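Local atomic coordinates of Lys-gingipain W83 (Porphyromonas gingivalis, PDB entry 6I9A), a protein that cleaves proteins after lysine as a secreted cysteine endopeptidase, degrading hemoglobin, collagen and immunoglobulins and acting as a probable virulence factor in periodontal disease. Residues A[95-100]-A[353-358]. Sequence-based numbering, arbitrary orientation. Where two conformers were deposited one is given.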
ATOM      1  N   LYS A  95      -1.703  -8.938 -21.248  1.00 12.55           N
ATOM      2  CA  LYS A  95      -2.480  -9.264 -22.467  0.53 12.68           C
ATOM      3  C   LYS A  95      -2.922  -7.962 -23.125  1.00 12.24           C
ATOM      4  O   LYS A  95      -2.936  -7.852 -24.362  1.00 12.71           O
ATOM      5  CB  LYS A  95      -3.715 -10.130 -22.130  0.53 13.95           C
ATOM      6  CG  LYS A  95      -4.628 -10.424 -23.355  0.53 14.93           C
ATOM      7  CD  LYS A  95      -5.893 -11.241 -23.074  0.53 16.72           C
ATOM      8  CE  LYS A  95      -6.696 -11.281 -24.345  0.53 17.62           C
ATOM      9  NZ  LYS A  95      -7.775 -12.286 -24.274  0.53 19.08           N
ATOM     10  N   LYS A  96      -3.284  -6.970 -22.297  1.00 11.98           N
ATOM     11  CA  LYS A  96      -3.744  -5.683 -22.814  0.50 11.88           C
ATOM     12  C   LYS A  96      -2.637  -4.660 -22.808  1.00 11.90           C
ATOM     13  O   LYS A  96      -2.522  -3.854 -23.746  1.00 13.31           O
ATOM     14  CB  LYS A  96      -4.925  -5.166 -21.970  0.50 12.41           C
ATOM     15  CG  LYS A  96      -6.098  -6.134 -21.822  0.50 13.56           C
ATOM     16  CD  LYS A  96      -6.569  -6.629 -23.201  0.50 17.74           C
ATOM     17  CE  LYS A  96      -7.797  -7.468 -23.105  0.50 16.52           C
ATOM     18  NZ  LYS A  96      -8.057  -8.155 -24.422  0.50 16.02           N
ATOM     19  N   THR A  97      -1.810  -4.655 -21.766  1.00 10.78           N
ATOM     20  CA  THR A  97      -0.804  -3.587 -21.673  1.00 10.26           C
ATOM     21  C   THR A  97       0.414  -3.834 -22.527  1.00 10.19           C
ATOM     22  O   THR A  97       1.087  -2.869 -22.874  1.00 11.70           O
ATOM     23  CB  THR A  97      -0.344  -3.396 -20.227  1.00  9.84           C
ATOM     24  OG1 THR A  97       0.378  -4.585 -19.838  1.00 10.80           O
ATOM     25  CG2 THR A  97      -1.536  -3.119 -19.324  1.00 10.09           C
ATOM     26  N   LYS A  98       0.750  -5.122 -22.792  1.00 11.30           N
ATOM     27  CA  LYS A  98       1.973  -5.467 -23.521  1.00 12.00           C
ATOM     28  C   LYS A  98       3.216  -5.029 -22.735  1.00 12.57           C
ATOM     29  O   LYS A  98       4.291  -4.967 -23.312  1.00 13.21           O
ATOM     30  CB  LYS A  98       2.005  -4.873 -24.951  1.00 15.07           C
ATOM     31  CG  LYS A  98       0.673  -4.935 -25.736  1.00 20.04           C
ATOM     32  CD  LYS A  98       0.158  -6.318 -25.851  1.00 23.24           C
ATOM     33  CE  LYS A  98      -1.084  -6.376 -26.725  1.00 25.65           C
ATOM     34  NZ  LYS A  98      -1.554  -7.786 -26.841  1.00 34.05           N
ATOM     35  N   LYS A  99       3.059  -4.789 -21.420  1.00 10.99           N
ATOM     36  CA  LYS A  99       4.172  -4.377 -20.560  1.00 10.89           C
ATOM     37  C   LYS A  99       4.153  -5.268 -19.338  1.00 11.19           C
ATOM     38  O   LYS A  99       3.164  -5.928 -19.064  1.00 10.63           O
ATOM     39  CB  LYS A  99       4.054  -2.900 -20.146  1.00 11.01           C
ATOM     40  CG  LYS A  99       4.012  -1.926 -21.337  1.00 11.70           C
ATOM     41  CD  LYS A  99       5.288  -1.884 -22.170  1.00 13.03           C
ATOM     42  CE  LYS A  99       5.031  -0.970 -23.387  1.00 13.98           C
ATOM     43  NZ  LYS A  99       6.239  -0.791 -24.187  1.00 19.22           N
ATOM     44  N   VAL A 100       5.251  -5.270 -18.573  1.00  9.87           N
ATOM     45  CA  VAL A 100       5.320  -6.182 -17.430  1.00  9.87           C
ATOM     46  C   VAL A 100       4.166  -5.928 -16.477  1.00  9.53           C
ATOM     47  O   VAL A 100       3.744  -4.782 -16.216  1.00  9.67           O
ATOM     48  CB  VAL A 100       6.707  -6.081 -16.733  1.00 10.32           C
ATOM     49  CG1 VAL A 100       6.906  -4.735 -16.001  1.00 11.71           C
ATOM     50  CG2 VAL A 100       6.944  -7.284 -15.812  1.00 12.42           C
ATOM     51  N   TYR A 353      -6.302  -1.573 -16.922  1.00  8.38           N
ATOM     52  CA  TYR A 353      -5.971  -0.913 -15.633  1.00  8.60           C
ATOM     53  C   TYR A 353      -5.563  -1.910 -14.561  1.00  8.34           C
ATOM     54  O   TYR A 353      -4.585  -1.653 -13.838  1.00  9.02           O
ATOM     55  CB  TYR A 353      -7.113  -0.000 -15.139  1.00  8.78           C
ATOM     56  CG  TYR A 353      -6.784   1.438 -15.513  1.00  9.02           C
ATOM     57  CD1 TYR A 353      -6.551   2.399 -14.533  1.00  8.89           C
ATOM     58  CD2 TYR A 353      -6.593   1.807 -16.845  1.00  9.94           C
ATOM     59  CE1 TYR A 353      -6.127   3.684 -14.870  1.00  9.10           C
ATOM     60  CE2 TYR A 353      -6.105   3.064 -17.185  1.00  9.34           C
ATOM     61  CZ  TYR A 353      -5.876   3.994 -16.193  1.00  9.22           C
ATOM     62  OH  TYR A 353      -5.419   5.233 -16.544  1.00  9.50           O
ATOM     63  N   TRP A 354      -6.246  -3.069 -14.470  1.00  8.57           N
ATOM     64  CA  TRP A 354      -5.839  -4.067 -13.471  1.00  8.99           C
ATOM     65  C   TRP A 354      -4.461  -4.597 -13.793  1.00  8.70           C
ATOM     66  O   TRP A 354      -3.711  -4.890 -12.856  1.00  9.14           O
ATOM     67  CB  TRP A 354      -6.900  -5.165 -13.382  1.00  8.58           C
ATOM     68  CG  TRP A 354      -8.161  -4.703 -12.705  1.00  8.60           C
ATOM     69  CD1 TRP A 354      -9.326  -4.279 -13.309  1.00  8.71           C
ATOM     70  CD2 TRP A 354      -8.345  -4.523 -11.291  1.00  8.95           C
ATOM     71  NE1 TRP A 354     -10.230  -3.876 -12.355  1.00  9.31           N
ATOM     72  CE2 TRP A 354      -9.654  -4.011 -11.096  1.00  9.29           C
ATOM     73  CE3 TRP A 354      -7.517  -4.718 -10.176  1.00  9.89           C
ATOM     74  CZ2 TRP A 354     -10.168  -3.732  -9.818  1.00 10.00           C
ATOM     75  CZ3 TRP A 354      -8.034  -4.471  -8.924  1.00 10.04           C
ATOM     76  CH2 TRP A 354      -9.333  -3.952  -8.741  1.00  9.94           C
ATOM     77  N   GLU A 355      -4.077  -4.727 -15.082  1.00  8.51           N
ATOM     78  CA  GLU A 355      -2.718  -5.122 -15.444  1.00  8.75           C
ATOM     79  C   GLU A 355      -1.692  -3.990 -15.243  1.00  8.35           C
ATOM     80  O   GLU A 355      -0.490  -4.266 -15.120  1.00  9.26           O
ATOM     81  CB  GLU A 355      -2.659  -5.521 -16.921  1.00  9.18           C
ATOM     82  CG  GLU A 355      -3.302  -6.857 -17.275  1.00 10.28           C
ATOM     83  CD  GLU A 355      -3.146  -7.224 -18.734  1.00 11.47           C
ATOM     84  OE1 GLU A 355      -2.870  -6.334 -19.574  1.00 10.85           O
ATOM     85  OE2 GLU A 355      -3.274  -8.428 -19.036  1.00 11.81           O
ATOM     86  N   ALA A 356      -2.138  -2.737 -15.331  1.00  8.22           N
ATOM     87  CA  ALA A 356      -1.233  -1.596 -15.396  1.00  8.48           C
ATOM     88  C   ALA A 356      -0.676  -1.148 -14.039  1.00  7.71           C
ATOM     89  O   ALA A 356       0.522  -0.939 -13.886  1.00  8.62           O
ATOM     90  CB  ALA A 356      -1.957  -0.404 -16.036  1.00  9.07           C
ATOM     91  N   TYR A 357      -1.588  -0.907 -13.076  1.00  7.82           N
ATOM     92  CA  TYR A 357      -1.184  -0.295 -11.804  1.00  7.97           C
ATOM     93  C   TYR A 357      -0.537  -1.289 -10.877  1.00  8.03           C
ATOM     94  O   TYR A 357      -0.971  -2.467 -10.774  1.00  9.07           O
ATOM     95  CB  TYR A 357      -2.361   0.432 -11.172  1.00  8.94           C
ATOM     96  CG  TYR A 357      -2.446   1.887 -11.620  1.00  8.76           C
ATOM     97  CD1 TYR A 357      -3.130   2.254 -12.786  1.00  9.33           C
ATOM     98  CD2 TYR A 357      -1.775   2.887 -10.926  1.00 10.01           C
ATOM     99  CE1 TYR A 357      -3.159   3.581 -13.211  1.00  8.81           C
ATOM    100  CE2 TYR A 357      -1.828   4.212 -11.338  1.00  9.57           C
ATOM    101  CZ  TYR A 357      -2.531   4.555 -12.471  1.00  8.82           C
ATOM    102  OH  TYR A 357      -2.567   5.888 -12.813  1.00  9.41           O
ATOM    103  N   HIS A 358       0.511  -0.837 -10.201  1.00  7.93           N
ATOM    104  CA  HIS A 358       1.248  -1.663  -9.247  1.00  8.12           C
ATOM    105  C   HIS A 358       1.577  -0.882  -8.016  1.00  7.84           C
ATOM    106  O   HIS A 358       1.743   0.338  -8.064  1.00  8.89           O
ATOM    107  CB  HIS A 358       2.586  -2.106  -9.896  1.00  9.19           C
ATOM    108  CG  HIS A 358       2.410  -3.137 -10.980  1.00  8.69           C
ATOM    109  ND1 HIS A 358       1.975  -2.799 -12.234  1.00  8.91           N
ATOM    110  CD2 HIS A 358       2.564  -4.488 -10.926  1.00  9.38           C
ATOM    111  CE1 HIS A 358       1.880  -3.949 -12.917  1.00  9.16           C
ATOM    112  NE2 HIS A 358       2.220  -4.995 -12.162  1.00  9.61           N
TER
HETATM  113  O   HOH W   1       1.280  -3.884 -17.324  1.00 10.16           O
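E355 reaches out of the last turn of helix 350-356 and puts its carboxylate against three successive backbone amides of K95, K96 and T97. With CG anti to the carbonyl carbon (chi1 -73°), the acid group meets residues 95-97, which have helical backbone angles without the regular helix bonds. OE2 takes the amide of K95 on its syn side but 27° out of the carboxylate plane, a bent bond (137°) with K95 N 2.8 Å from E355 OE2. OE1 is gripped twice: K96 N lies 2.8 Å from E355 OE1, also syn and closer to the plane, while T97 N comes in nearly along the C-O axis of E355 OE1 at 3.0 Å. Y104 adds its hydroxyl to OE2, so both oxygens of this buried carboxylate have two donors, which should stabilise its negative charge.

A water makes the second link, 2.8 Å from T97 OG1, 2.8 Å from V100 O and 2.9 Å from E355 O, bridging loop and helix end. T97 OG1 also accepts from K99 N at 3.1 Å, an ST turn that ties its side chain to the backbone two residues on.

Nonpolar contact is slight. T97 CG2 lies against the root of the glutamate, 3.6 Å from E355 CB. The H358 ring leans obliquely toward V100 O; its ND1 bonds back to A356 O.

The 95-100 loop is clamped, within the C25 catalytic region, to the point where helix 350-356 passes into 357-361, the antiparallel edge strand of the six-stranded sheet. The side chain of H358 comes close to that of F254, a calcium-site ligand. Three amides of a helically twisted stretch converge on a carboxylate much as the N-H groups of a helix N-terminus receive an anion.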